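Side-chain contacts in ferritin (Mycoplasma penetrans, PDB 7DIE), which probably oxidises and stores iron as a 24-subunit ferritin shell and binds ferric ions at several sites: residues L40-D43 with N44-A47; S108-N111 with V112-S116; R127-W130 with F131-D134. All coordinates share one frame; numbering follows the deposited sequence. Where two conformers were deposited one is given.

Contact 1. Residues L40-D43 with N44-A47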
# COMPACT_ATOMS: atom_id res chain seq x y z
N LEU A 40 -24.94 -3.83 -46.33
CA LEU A 40 -26.20 -4.55 -46.23
C LEU A 40 -26.93 -4.29 -44.92
O LEU A 40 -28.05 -4.78 -44.75
CB LEU A 40 -25.97 -6.06 -46.39
CG LEU A 40 -25.59 -6.54 -47.79
CD1 LEU A 40 -25.13 -8.00 -47.75
CD2 LEU A 40 -26.74 -6.34 -48.77
N GLY A 41 -26.32 -3.55 -44.00
CA GLY A 41 -26.96 -3.22 -42.74
C GLY A 41 -26.49 -4.01 -41.54
O GLY A 41 -27.11 -3.89 -40.47
N TYR A 42 -25.43 -4.81 -41.67
CA TYR A 42 -24.99 -5.75 -40.63
C TYR A 42 -23.68 -5.25 -40.03
O TYR A 42 -22.60 -5.73 -40.37
CB TYR A 42 -24.85 -7.16 -41.21
CG TYR A 42 -26.18 -7.76 -41.59
CD1 TYR A 42 -26.75 -7.53 -42.85
CD2 TYR A 42 -26.88 -8.55 -40.69
CE1 TYR A 42 -27.99 -8.09 -43.18
CE2 TYR A 42 -28.11 -9.11 -41.02
CZ TYR A 42 -28.66 -8.87 -42.25
OH TYR A 42 -29.88 -9.44 -42.54
N ASP A 43 -23.78 -4.28 -39.11
CA ASP A 43 -22.60 -3.71 -38.47
C ASP A 43 -21.78 -4.76 -37.69
O ASP A 43 -20.55 -4.74 -37.73
CB ASP A 43 -23.03 -2.57 -37.54
CG ASP A 43 -21.85 -1.82 -36.94
OD1 ASP A 43 -21.20 -1.06 -37.68
OD2 ASP A 43 -21.59 -1.98 -35.72
N ASN A 44 -22.45 -5.67 -36.97
CA ASN A 44 -21.72 -6.65 -36.16
C ASN A 44 -21.13 -7.76 -37.03
O ASN A 44 -20.02 -8.24 -36.76
CB ASN A 44 -22.63 -7.24 -35.09
CG ASN A 44 -22.79 -6.33 -33.89
OD1 ASN A 44 -21.96 -5.46 -33.65
ND2 ASN A 44 -23.87 -6.50 -33.15
N VAL A 45 -21.86 -8.22 -38.04
CA VAL A 45 -21.26 -9.16 -38.99
C VAL A 45 -20.04 -8.52 -39.65
O VAL A 45 -19.01 -9.17 -39.85
CB VAL A 45 -22.30 -9.61 -40.03
CG1 VAL A 45 -21.63 -10.59 -41.02
CG2 VAL A 45 -23.47 -10.29 -39.35
N ALA A 46 -20.14 -7.23 -39.99
CA ALA A 46 -18.99 -6.54 -40.57
C ALA A 46 -17.80 -6.55 -39.62
O ALA A 46 -16.66 -6.82 -40.02
CB ALA A 46 -19.38 -5.10 -40.92
N ALA A 47 -18.04 -6.27 -38.33
CA ALA A 47 -16.96 -6.28 -37.34
C ALA A 47 -16.39 -7.68 -37.17
O ALA A 47 -15.18 -7.84 -36.95
CB ALA A 47 -17.49 -5.75 -36.00
O HOH W 1 -23.35 -2.91 -33.60

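Contact 2. Residues S108-N111 with V112-S116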
# COMPACT_ATOMS: atom_id res chain seq x y z
N SER A 108 -5.91 -26.31 -47.57
CA SER A 108 -4.52 -25.92 -47.77
C SER A 108 -3.63 -26.36 -46.60
O SER A 108 -2.57 -26.95 -46.80
CB SER A 108 -4.42 -24.41 -47.99
OG SER A 108 -3.12 -24.07 -48.41
N VAL A 109 -4.05 -26.05 -45.36
CA VAL A 109 -3.31 -26.53 -44.19
C VAL A 109 -3.06 -28.03 -44.29
O VAL A 109 -1.94 -28.52 -44.10
CB VAL A 109 -4.06 -26.19 -42.89
CG1 VAL A 109 -3.41 -26.91 -41.70
CG2 VAL A 109 -4.07 -24.67 -42.67
N LYS A 110 -4.11 -28.80 -44.57
CA LYS A 110 -3.97 -30.25 -44.61
C LYS A 110 -2.97 -30.67 -45.68
O LYS A 110 -2.17 -31.59 -45.46
CB LYS A 110 -5.33 -30.90 -44.85
CG LYS A 110 -5.35 -32.43 -44.78
CD LYS A 110 -6.79 -32.94 -44.97
CE LYS A 110 -6.95 -34.42 -44.68
NZ LYS A 110 -6.04 -35.25 -45.50
N ASN A 111 -2.99 -30.01 -46.84
CA ASN A 111 -2.08 -30.37 -47.93
C ASN A 111 -0.63 -30.13 -47.54
O ASN A 111 0.22 -31.01 -47.71
CB ASN A 111 -2.42 -29.60 -49.21
CG ASN A 111 -1.65 -30.11 -50.42
OD1 ASN A 111 -1.67 -31.30 -50.72
ND2 ASN A 111 -0.95 -29.21 -51.11
N VAL A 112 -0.33 -28.94 -47.03
CA VAL A 112 1.04 -28.64 -46.62
C VAL A 112 1.47 -29.58 -45.51
O VAL A 112 2.62 -30.05 -45.47
CB VAL A 112 1.18 -27.16 -46.19
CG1 VAL A 112 2.65 -26.88 -45.83
CG2 VAL A 112 0.71 -26.23 -47.32
N THR A 113 0.57 -29.86 -44.57
CA THR A 113 0.91 -30.76 -43.48
C THR A 113 1.25 -32.14 -44.01
O THR A 113 2.30 -32.71 -43.69
CB THR A 113 -0.26 -30.83 -42.49
OG1 THR A 113 -0.48 -29.52 -41.94
CG2 THR A 113 0.04 -31.82 -41.37
N GLU A 114 0.39 -32.69 -44.87
CA GLU A 114 0.61 -34.03 -45.39
C GLU A 114 1.88 -34.11 -46.24
O GLU A 114 2.68 -35.04 -46.10
CB GLU A 114 -0.60 -34.48 -46.20
CG GLU A 114 -0.45 -35.89 -46.73
CD GLU A 114 -1.66 -36.35 -47.53
OE1 GLU A 114 -1.70 -37.55 -47.88
OE2 GLU A 114 -2.57 -35.54 -47.80
N ILE A 115 2.06 -33.15 -47.15
CA ILE A 115 3.21 -33.21 -48.05
C ILE A 115 4.50 -32.99 -47.28
O ILE A 115 5.51 -33.65 -47.54
CB ILE A 115 3.05 -32.22 -49.22
CG1 ILE A 115 1.77 -32.49 -50.01
CG2 ILE A 115 4.25 -32.30 -50.18
CD1 ILE A 115 1.55 -33.94 -50.34
N SER A 116 4.51 -32.08 -46.30
CA SER A 116 5.75 -31.87 -45.55
C SER A 116 6.16 -33.14 -44.81
O SER A 116 7.34 -33.51 -44.79
CB SER A 116 5.62 -30.67 -44.60
OG SER A 116 4.66 -30.94 -43.61

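Contact 3. Residues R127-W130 with F131-D134. With FE (Fe (III) ion), chain G.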
# COMPACT_ATOMS: atom_id res chain seq x y z
N ARG A 127 5.77 -26.92 -37.56
CA ARG A 127 5.21 -25.58 -37.64
C ARG A 127 3.75 -25.61 -38.08
O ARG A 127 2.94 -24.77 -37.65
CB ARG A 127 6.05 -24.70 -38.59
CG ARG A 127 5.39 -23.35 -39.01
CD ARG A 127 5.34 -22.32 -37.84
NE ARG A 127 4.43 -22.72 -36.76
CZ ARG A 127 4.30 -22.08 -35.60
NH1 ARG A 127 5.01 -20.98 -35.36
NH2 ARG A 127 3.47 -22.54 -34.67
N MET A 128 3.36 -26.60 -38.88
CA MET A 128 1.99 -26.66 -39.35
C MET A 128 1.01 -27.13 -38.28
O MET A 128 -0.20 -26.93 -38.45
CB MET A 128 1.88 -27.57 -40.58
CG MET A 128 2.58 -26.99 -41.83
SD MET A 128 2.06 -25.29 -42.26
CE MET A 128 0.31 -25.50 -42.60
N GLN A 129 1.49 -27.71 -37.17
CA GLN A 129 0.56 -28.24 -36.17
C GLN A 129 -0.31 -27.14 -35.57
O GLN A 129 -1.50 -27.36 -35.31
CB GLN A 129 1.32 -28.99 -35.07
CG GLN A 129 2.04 -30.26 -35.58
CD GLN A 129 1.13 -31.12 -36.44
OE1 GLN A 129 0.17 -31.68 -35.95
NE2 GLN A 129 1.44 -31.21 -37.74
N TRP A 130 0.26 -25.95 -35.35
CA TRP A 130 -0.56 -24.84 -34.87
C TRP A 130 -1.71 -24.56 -35.82
O TRP A 130 -2.83 -24.24 -35.40
CB TRP A 130 0.30 -23.57 -34.70
CG TRP A 130 -0.51 -22.40 -34.15
CD1 TRP A 130 -0.67 -22.07 -32.83
CD2 TRP A 130 -1.28 -21.45 -34.90
NE1 TRP A 130 -1.47 -20.96 -32.71
CE2 TRP A 130 -1.87 -20.57 -33.96
CE3 TRP A 130 -1.53 -21.25 -36.26
CZ2 TRP A 130 -2.70 -19.51 -34.35
CZ3 TRP A 130 -2.35 -20.19 -36.65
CH2 TRP A 130 -2.93 -19.34 -35.69
N PHE A 131 -1.46 -24.67 -37.12
CA PHE A 131 -2.45 -24.36 -38.15
C PHE A 131 -3.47 -25.47 -38.27
O PHE A 131 -4.64 -25.19 -38.55
CB PHE A 131 -1.75 -24.15 -39.50
CG PHE A 131 -0.92 -22.91 -39.54
CD1 PHE A 131 0.38 -22.92 -39.07
CD2 PHE A 131 -1.46 -21.72 -40.04
CE1 PHE A 131 1.15 -21.76 -39.10
CE2 PHE A 131 -0.68 -20.55 -40.08
CZ PHE A 131 0.62 -20.57 -39.61
N VAL A 132 -3.04 -26.72 -38.10
CA VAL A 132 -4.00 -27.83 -38.05
C VAL A 132 -5.03 -27.57 -36.96
O VAL A 132 -6.24 -27.68 -37.19
CB VAL A 132 -3.28 -29.17 -37.81
CG1 VAL A 132 -4.34 -30.26 -37.52
CG2 VAL A 132 -2.39 -29.57 -38.99
N LYS A 133 -4.57 -27.21 -35.77
CA LYS A 133 -5.49 -26.96 -34.67
C LYS A 133 -6.33 -25.71 -34.93
O LYS A 133 -7.56 -25.73 -34.77
CB LYS A 133 -4.72 -26.83 -33.35
CG LYS A 133 -5.61 -26.75 -32.10
CD LYS A 133 -4.75 -26.77 -30.83
CE LYS A 133 -5.60 -26.71 -29.57
NZ LYS A 133 -6.56 -27.86 -29.48
N ASP A 134 -5.69 -24.61 -35.34
CA ASP A 134 -6.42 -23.35 -35.43
C ASP A 134 -7.35 -23.30 -36.63
O ASP A 134 -8.35 -22.59 -36.58
CB ASP A 134 -5.46 -22.17 -35.49
CG ASP A 134 -6.16 -20.87 -35.08
OD1 ASP A 134 -6.53 -20.75 -33.91
OD2 ASP A 134 -6.37 -20.00 -35.93
FE FE G . -7.21 -18.16 -36.55
O HOH W 2 -5.88 -17.47 -34.69

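Contact 1. Residues L40-D43 with N44-A47
Y42 and V45 form the tightly packed part of this first helical turn. Their side chains run side by side in the same direction, and Y42 CB lies 3.7 Å from V45 CB. The V45 branch CG2 also reaches the tyrosine ring, 4.1 Å from Y42 CD2. V45 CG2 gets there because it stands beside its own backbone N, while CG1 is anti to that N (chi1 179°). Two regular backbone bonds close the turn. A46 N donates to Y42 O at 2.9 Å, and A47 N donates to D43 O at 3.0 Å. A46 CB points back into the turn and lies 3.3 Å from Y42 O.

The looser side is polar. A water, rather than a direct contact, links the carboxylate of D43 and the amide of N44, whose planes are 48° apart. It donates to D43 OD2 and to N44 OD1, 2.9 Å from each. The other carboxylate oxygen, OD1, forms a salt bridge with K38. D43 belongs to an iron(III) site seen in this protein. E160, on helix 156-164, accepts from the backbone N of both N44 and V45, N-H groups with no acceptor one helical turn earlier.

Y42 occupies the N-cap position of helix 43-70. Just before it, G41 ends helix 10-39 in a Schellman motif with positive phi. The arrangement is a tight helix-to-helix turn of the ferritin four-helix bundle.

Contact 2. Residues S108-N111 with V112-S116
V109 O is gripped by two donors from T113. The backbone N of T113 donates to V109 O at 2.9 Å in the regular helical way. The hydroxyl OG1 of T113 donates to the same V109 O at 2.8 Å, from above the carbonyl plane and 43° out of it. The hydroxyl can reach back because OG1 lies beside its own backbone N (chi1 -62°). This second bond satisfies a hydroxyl that is buried in the bundle. It also leaves OG1 near the side of V109, 3.9 Å from V109 CG1.

One step further on, K110 and E114 run side by side. K110 NZ stays 4.2 Å from E114 OE2, too far for a salt bridge, though the opposite charges probably favour each other. K110 NZ makes a weak hydrogen bond to the backbone O of K120 of a neighbouring subunit. With NZ of that same K120 of the neighbouring subunit, E114 OE1 makes a long, weak ion pair.

N111 and I115 meet one turn apart. I115 CG1 lies 3.1 Å from N111 O. V112 CG2 packs 3.4 Å from S108 O.

The two segments are consecutive turns of helix 91-118. V109 and T113 face helix 122-150, where S135, F125, M128 and V132 receive them. S108 and I115 face helix 10-39, and S108 OG is hydrogen-bonded to H19. T113 and E114 also pack on F122 of the neighbouring subunit.

Contact 3. Residues R127-W130 with F131-D134
Aromatic contacts dominate, and W130 and F131 make the central one. The edge of the indole points at the face of the phenyl ring in a T-shaped pair. The centroids of the W130 six-membered ring and the F131 ring are 4.9 Å apart, with planes at 80°. W130 CE3 stands over the centre of the F131 ring. One face of the indole receives D134 CB in a CH-pi contact, 3.8 Å from the centroid of the W130 six-membered ring. M128 adds a Met-aromatic contact: its SD approaches the F131 ring obliquely, 5.0 Å from the centroid.

There is a further apolar contact in the group. M128 CE lies 4.0 Å from F131 CB, because the methionine chain is bent at chi2 and chi3 and turns its end back.

The hydrogen bonds are those of the helix backbone. V132 N, K133 N and D134 N donate to M128 O, Q129 O and W130 O. F131 N adds a weak bond to M128 O.

D134 OD2 binds the iron(III) ion at 2.1 Å, and a water binds it at 2.4 Å. D55, H60 and D138 are further ligands. D134 CG is anti to its backbone N (chi1 -159°), which carries the carboxylate alongside the indole, their planes 20° apart. H60 also meets W130 edge-to-face. The indole therefore packs against two iron ligands, and its contacts probably help to position them.

Overall arrangement
Contact 1 comes first along the chain, at the turn from helix 10-39 into helix 43-70. Contact 2 follows on helix 91-118 and contact 3 on helix 122-150. Each lies within one continuous stretch and closes only a local turn. The three are in series, and none nests in or crosses another. Contact 1 stands apart, on the opposite side of the chain's centre; its centre is about 34 Å from that of contact 2 and about 29 Å from that of contact 3. Contacts 2 and 3 touch, their centres about 10 Å apart. T113 OG1 packs 3.3 Å from M128 CB, joining two successive helices. Both also meet the same neighbouring subunit.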